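Local atomic coordinates of MdcE (Pseudomonas aeruginosa, PDB entry 5VIP), a protein that probably acts as the gamma subunit of biotin-independent malonate decarboxylase, taking part in the decarboxylation of malonyl groups carried on acyl carrier protein. Residues Gly159-Ala163 with His164-Ala168; Val276-Leu279 with Leu280-Trp284. One frame throughout, in Å; residues are numbered along the deposited sequence.

Contact 1 (Gly159-Ala163 with His164-Ala168)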
loop_
_atom_site.group_PDB
_atom_site.type_symbol
_atom_site.label_atom_id
_atom_site.label_comp_id
_atom_site.label_asym_id
_atom_site.label_seq_id
_atom_site.Cartn_x
_atom_site.Cartn_y
_atom_site.Cartn_z
ATOM N N GLY A 159 5.080 0.968 -5.564
ATOM C CA GLY A 159 4.931 1.399 -4.182
ATOM C C GLY A 159 4.820 2.903 -4.013
ATOM O O GLY A 159 4.243 3.395 -3.038
ATOM N N ALA A 160 5.391 3.647 -4.956
ATOM C CA ALA A 160 5.273 5.098 -4.929
ATOM C C ALA A 160 3.819 5.512 -5.082
ATOM O O ALA A 160 3.345 6.401 -4.362
ATOM C CB ALA A 160 6.147 5.739 -6.033
ATOM N N PHE A 161 3.101 4.877 -6.010
ATOM C CA PHE A 161 1.674 5.170 -6.206
ATOM C C PHE A 161 0.826 4.683 -5.017
ATOM O O PHE A 161 -0.133 5.349 -4.617
ATOM C CB PHE A 161 1.168 4.541 -7.521
ATOM C CG PHE A 161 -0.256 4.919 -7.889
ATOM C CD1 PHE A 161 -0.826 6.109 -7.446
ATOM C CD2 PHE A 161 -1.020 4.073 -8.681
ATOM C CE1 PHE A 161 -2.131 6.447 -7.784
ATOM C CE2 PHE A 161 -2.325 4.408 -9.033
ATOM C CZ PHE A 161 -2.883 5.596 -8.576
ATOM N N LEU A 162 1.165 3.527 -4.451
ATOM C CA LEU A 162 0.436 3.058 -3.261
ATOM C C LEU A 162 0.523 4.105 -2.143
ATOM O O LEU A 162 -0.468 4.392 -1.455
ATOM C CB LEU A 162 0.988 1.710 -2.775
ATOM C CG LEU A 162 0.662 0.508 -3.665
ATOM C CD1 LEU A 162 1.389 -0.752 -3.209
ATOM C CD2 LEU A 162 -0.843 0.266 -3.702
ATOM N N ALA A 163 1.704 4.704 -1.997
ATOM C CA ALA A 163 1.958 5.670 -0.928
ATOM C C ALA A 163 1.374 7.044 -1.238
ATOM O O ALA A 163 0.991 7.780 -0.335
ATOM C CB ALA A 163 3.460 5.798 -0.671
ATOM N N HIS A 164 1.328 7.386 -2.521
ATOM C CA HIS A 164 0.941 8.730 -2.927
ATOM C C HIS A 164 -0.073 8.667 -4.056
ATOM O O HIS A 164 0.292 8.640 -5.232
ATOM C CB HIS A 164 2.176 9.521 -3.357
ATOM C CG HIS A 164 1.875 10.919 -3.793
ATOM N ND1 HIS A 164 1.256 11.839 -2.971
ATOM C CD2 HIS A 164 2.126 11.563 -4.959
ATOM C CE1 HIS A 164 1.128 12.986 -3.617
ATOM N NE2 HIS A 164 1.653 12.848 -4.823
ATOM N N GLY A 165 -1.343 8.585 -3.684
ATOM C CA GLY A 165 -2.412 8.588 -4.646
ATOM C C GLY A 165 -3.416 7.460 -4.531
ATOM O O GLY A 165 -4.594 7.693 -4.723
ATOM N N TYR A 166 -2.983 6.238 -4.226
ATOM C CA TYR A 166 -3.887 5.114 -4.446
ATOM C C TYR A 166 -4.926 4.958 -3.317
ATOM O O TYR A 166 -5.827 4.127 -3.419
ATOM C CB TYR A 166 -3.134 3.791 -4.581
ATOM C CG TYR A 166 -3.574 2.959 -5.774
ATOM C CD1 TYR A 166 -2.669 2.141 -6.442
ATOM C CD2 TYR A 166 -4.861 3.084 -6.303
ATOM C CE1 TYR A 166 -3.066 1.391 -7.547
ATOM C CE2 TYR A 166 -5.249 2.353 -7.418
ATOM C CZ TYR A 166 -4.350 1.503 -8.024
ATOM O OH TYR A 166 -4.728 0.777 -9.145
ATOM N N GLN A 167 -4.834 5.749 -2.254
ATOM C CA GLN A 167 -5.882 5.721 -1.234
ATOM C C GLN A 167 -7.026 6.702 -1.522
ATOM O O GLN A 167 -7.901 6.891 -0.686
ATOM C CB GLN A 167 -5.292 6.019 0.147
ATOM C CG GLN A 167 -4.530 4.852 0.752
ATOM C CD GLN A 167 -5.393 3.593 0.872
ATOM O OE1 GLN A 167 -6.471 3.625 1.455
ATOM N NE2 GLN A 167 -4.914 2.484 0.312
ATOM N N ALA A 168 -7.024 7.318 -2.698
ATOM C CA ALA A 168 -7.991 8.383 -3.003
ATOM C C ALA A 168 -9.448 7.899 -3.061
ATOM O O ALA A 168 -9.725 6.768 -3.473
ATOM C CB ALA A 168 -7.618 9.058 -4.336
HETATM O O HOH W 1 -2.352 2.412 -1.165
#
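The rings of Phe-161 and Tyr-166 form an offset stack across the C-terminal end of a short helix, with centroids 4.1 Å apart and planes inclined by 21°. Phe-161 CE2 sits above the centre of the Tyr-166 ring, whereas Tyr-166 reaches its partner's face nearer the rim; Phe-161 CD2 and Tyr-166 CD1 approach to 3.4 Å. With CG opposite the backbone N (chi1 -173°), the Phe-161 ring lies where Tyr-166 CB can also make a CH-pi contact over its face. Leu-162 adds a smaller apolar contact, its CD2 lying 3.8 Å from Tyr-166 CD1.

These residues belong to the connection between the parallel strands 148-152 and 170-174 of the central sheet, and Phe-161 packs against Val-111 of strand 106-113. The parallel core of this mixed sheet, with helices packed on it, is consistent with the crotonase-like fold of related carboxyltransferases.

Backbone hydrogen bonds close the helix end. His-164 N donates to Ala-160 O (2.9 Å), continuing the helical pattern, and Tyr-166 N reaches back five residues to Phe-161 O (3.0 Å), bringing its ring beside that of Phe-161. Gly-165 turns the chain with positive phi (128°), and its C approaches Phe-161 CE1 obliquely (3.6 Å).

Polar groups are held as well. A water receives a hydrogen bond from Gln-167 NE2 (3.0 Å) and gives one to Leu-162 O (2.7 Å). The His-164 imidazole is gripped at both nitrogens, by Ile-110 O and Tyr-138 OH, while Tyr-166 OH pairs with Tyr-217 OH.

Contact 2 (Val276-Leu279 with Leu280-Trp284)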
loop_
_atom_site.group_PDB
_atom_site.type_symbol
_atom_site.label_atom_id
_atom_site.label_comp_id
_atom_site.label_asym_id
_atom_site.label_seq_id
_atom_site.Cartn_x
_atom_site.Cartn_y
_atom_site.Cartn_z
ATOM N N VAL A 276 -15.832 -12.899 -5.849
ATOM C CA VAL A 276 -15.082 -13.245 -4.651
ATOM C C VAL A 276 -15.759 -12.644 -3.432
ATOM O O VAL A 276 -16.042 -13.348 -2.476
ATOM C CB VAL A 276 -13.617 -12.774 -4.738
ATOM C CG1 VAL A 276 -12.968 -12.762 -3.339
ATOM C CG2 VAL A 276 -12.833 -13.652 -5.711
ATOM N N ARG A 277 -16.056 -11.351 -3.478
ATOM C CA ARG A 277 -16.658 -10.684 -2.332
ATOM C C ARG A 277 -18.060 -11.207 -2.031
ATOM O O ARG A 277 -18.445 -11.321 -0.864
ATOM C CB ARG A 277 -16.684 -9.165 -2.549
ATOM C CG ARG A 277 -15.309 -8.520 -2.397
ATOM C CD ARG A 277 -15.388 -6.998 -2.454
ATOM N NE ARG A 277 -14.132 -6.370 -2.029
ATOM C CZ ARG A 277 -13.066 -6.219 -2.810
ATOM N NH1 ARG A 277 -13.091 -6.641 -4.074
ATOM N NH2 ARG A 277 -11.969 -5.646 -2.330
ATOM N N ARG A 278 -18.820 -11.541 -3.072
ATOM C CA ARG A 278 -20.144 -12.128 -2.847
ATOM C C ARG A 278 -20.037 -13.504 -2.162
ATOM O O ARG A 278 -20.768 -13.799 -1.222
ATOM C CB ARG A 278 -20.913 -12.243 -4.175
ATOM C CG ARG A 278 -22.342 -12.776 -4.026
ATOM C CD ARG A 278 -23.094 -12.832 -5.368
ATOM N NE ARG A 278 -22.377 -13.581 -6.403
ATOM C CZ ARG A 278 -22.354 -14.911 -6.489
ATOM N NH1 ARG A 278 -23.004 -15.649 -5.597
ATOM N NH2 ARG A 278 -21.678 -15.506 -7.467
ATOM N N LEU A 279 -19.118 -14.344 -2.627
ATOM C CA LEU A 279 -18.947 -15.668 -2.025
ATOM C C LEU A 279 -18.480 -15.580 -0.566
ATOM O O LEU A 279 -18.987 -16.302 0.293
ATOM C CB LEU A 279 -17.967 -16.501 -2.840
ATOM C CG LEU A 279 -18.463 -16.864 -4.241
ATOM C CD1 LEU A 279 -17.380 -17.573 -5.038
ATOM C CD2 LEU A 279 -19.726 -17.721 -4.138
ATOM N N LEU A 280 -17.521 -14.696 -0.285
ATOM C CA LEU A 280 -17.065 -14.497 1.094
ATOM C C LEU A 280 -18.212 -14.142 2.027
ATOM O O LEU A 280 -18.308 -14.675 3.124
ATOM C CB LEU A 280 -16.005 -13.393 1.164
ATOM C CG LEU A 280 -14.606 -13.731 0.664
ATOM C CD1 LEU A 280 -13.777 -12.470 0.609
ATOM C CD2 LEU A 280 -13.965 -14.753 1.582
ATOM N N ARG A 281 -19.079 -13.235 1.591
ATOM C CA ARG A 281 -20.200 -12.819 2.415
ATOM C C ARG A 281 -21.195 -13.958 2.669
ATOM O O ARG A 281 -21.700 -14.112 3.787
ATOM C CB ARG A 281 -20.923 -11.641 1.768
ATOM C CG ARG A 281 -21.982 -11.031 2.652
ATOM C CD ARG A 281 -22.601 -9.805 1.983
ATOM N NE ARG A 281 -21.683 -8.668 1.927
ATOM C CZ ARG A 281 -21.436 -7.856 2.954
ATOM N NH1 ARG A 281 -22.026 -8.061 4.122
ATOM N NH2 ARG A 281 -20.593 -6.841 2.817
ATOM N N GLU A 282 -21.478 -14.730 1.623
ATOM C CA GLU A 282 -22.352 -15.900 1.720
ATOM C C GLU A 282 -21.784 -16.928 2.688
ATOM O O GLU A 282 -22.517 -17.560 3.447
ATOM C CB GLU A 282 -22.546 -16.547 0.337
ATOM C CG GLU A 282 -23.387 -15.711 -0.636
ATOM C CD GLU A 282 -23.494 -16.317 -2.026
ATOM O OE1 GLU A 282 -22.903 -17.393 -2.270
ATOM O OE2 GLU A 282 -24.167 -15.702 -2.888
ATOM N N GLN A 283 -20.470 -17.101 2.663
ATOM C CA GLN A 283 -19.861 -18.185 3.429
ATOM C C GLN A 283 -19.295 -17.770 4.794
ATOM O O GLN A 283 -18.870 -18.625 5.573
ATOM C CB GLN A 283 -18.760 -18.823 2.600
ATOM C CG GLN A 283 -19.254 -19.368 1.276
ATOM C CD GLN A 283 -18.140 -19.937 0.449
ATOM O OE1 GLN A 283 -17.092 -20.295 0.982
ATOM N NE2 GLN A 283 -18.352 -20.026 -0.868
ATOM N N TRP A 284 -19.296 -16.471 5.071
ATOM C CA TRP A 284 -18.668 -15.905 6.275
ATOM C C TRP A 284 -19.093 -16.566 7.587
ATOM O O TRP A 284 -20.280 -16.800 7.836
ATOM C CB TRP A 284 -18.988 -14.414 6.366
ATOM C CG TRP A 284 -18.138 -13.657 7.349
ATOM C CD1 TRP A 284 -18.540 -13.111 8.535
ATOM C CD2 TRP A 284 -16.748 -13.340 7.209
ATOM N NE1 TRP A 284 -17.480 -12.480 9.144
ATOM C CE2 TRP A 284 -16.370 -12.607 8.354
ATOM C CE3 TRP A 284 -15.785 -13.612 6.231
ATOM C CZ2 TRP A 284 -15.066 -12.128 8.545
ATOM C CZ3 TRP A 284 -14.484 -13.132 6.422
ATOM C CH2 TRP A 284 -14.144 -12.402 7.569
ATOM O OXT TRP A 284 -18.256 -16.848 8.448
#
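Successive backbone N-H groups of Leu-280, Arg-281, Glu-282 and Gln-283 donate to the carbonyl oxygens of Val-276, Arg-277, Arg-278 and Leu-279, the four-residue ladder of an alpha helix, with Leu-280 N to Val-276 O the straightest bond at 170°. These are the last turns of the C-terminal helix 271-283.

Val-276 and Leu-280 lie alongside one another, one turn apart and pointing the same way, and Val-276 CG1 meets Leu-280 CD1 at 4.0 Å. Leu-279 crosses obliquely to Glu-282, its CD2 3.7 Å from Glu-282 OE1, and its CB is near Gln-283 NE2 (4.1 Å), though the strongest polar partner of the Gln-283 amide is the backbone of the chain of another protein. Leu-279 and Leu-280 both also pack on apolar side chains of the chain of another protein, which likewise offers acidic groups to Arg-277 and Arg-281 and a basic one to the C-terminal carboxylate of Trp-284. The helix thus serves as an interface with a partner subunit.

An i to i+4 salt bridge joins Arg-278 and Glu-282, whose side chains run next to each other. A bend at chi3 (54°) of Arg-278 turns its guanidinium back toward the acid, and the nearby Arg-275 probably adds to the positive field that the carboxylate offsets. The two flat groups are turned 61° apart: Arg-278 NH1 donates within its own plane to Glu-282 OE2, 2.9 Å away, and meets that oxygen from above the carboxylate plane.

How the contacts relate
Contact 1 precedes contact 2 along the chain, and the two share no secondary structure element: the first joins helix 158-163 to the loop leading into strand 170-174, the second lies wholly within helix 271-283 and the terminal residue after it. Their centres are 27 Å apart and their nearest atoms about 11 Å, so they do not touch. Contact 1 sits about 5 Å from the centre of the chain, packed against strand 106-113 of the mixed sheet, while contact 2 lies about 30 Å out, on a terminal helix projecting from the body. Both nevertheless reach the chain of another protein, placing the core connection and the distant terminal helix at the same subunit partnership.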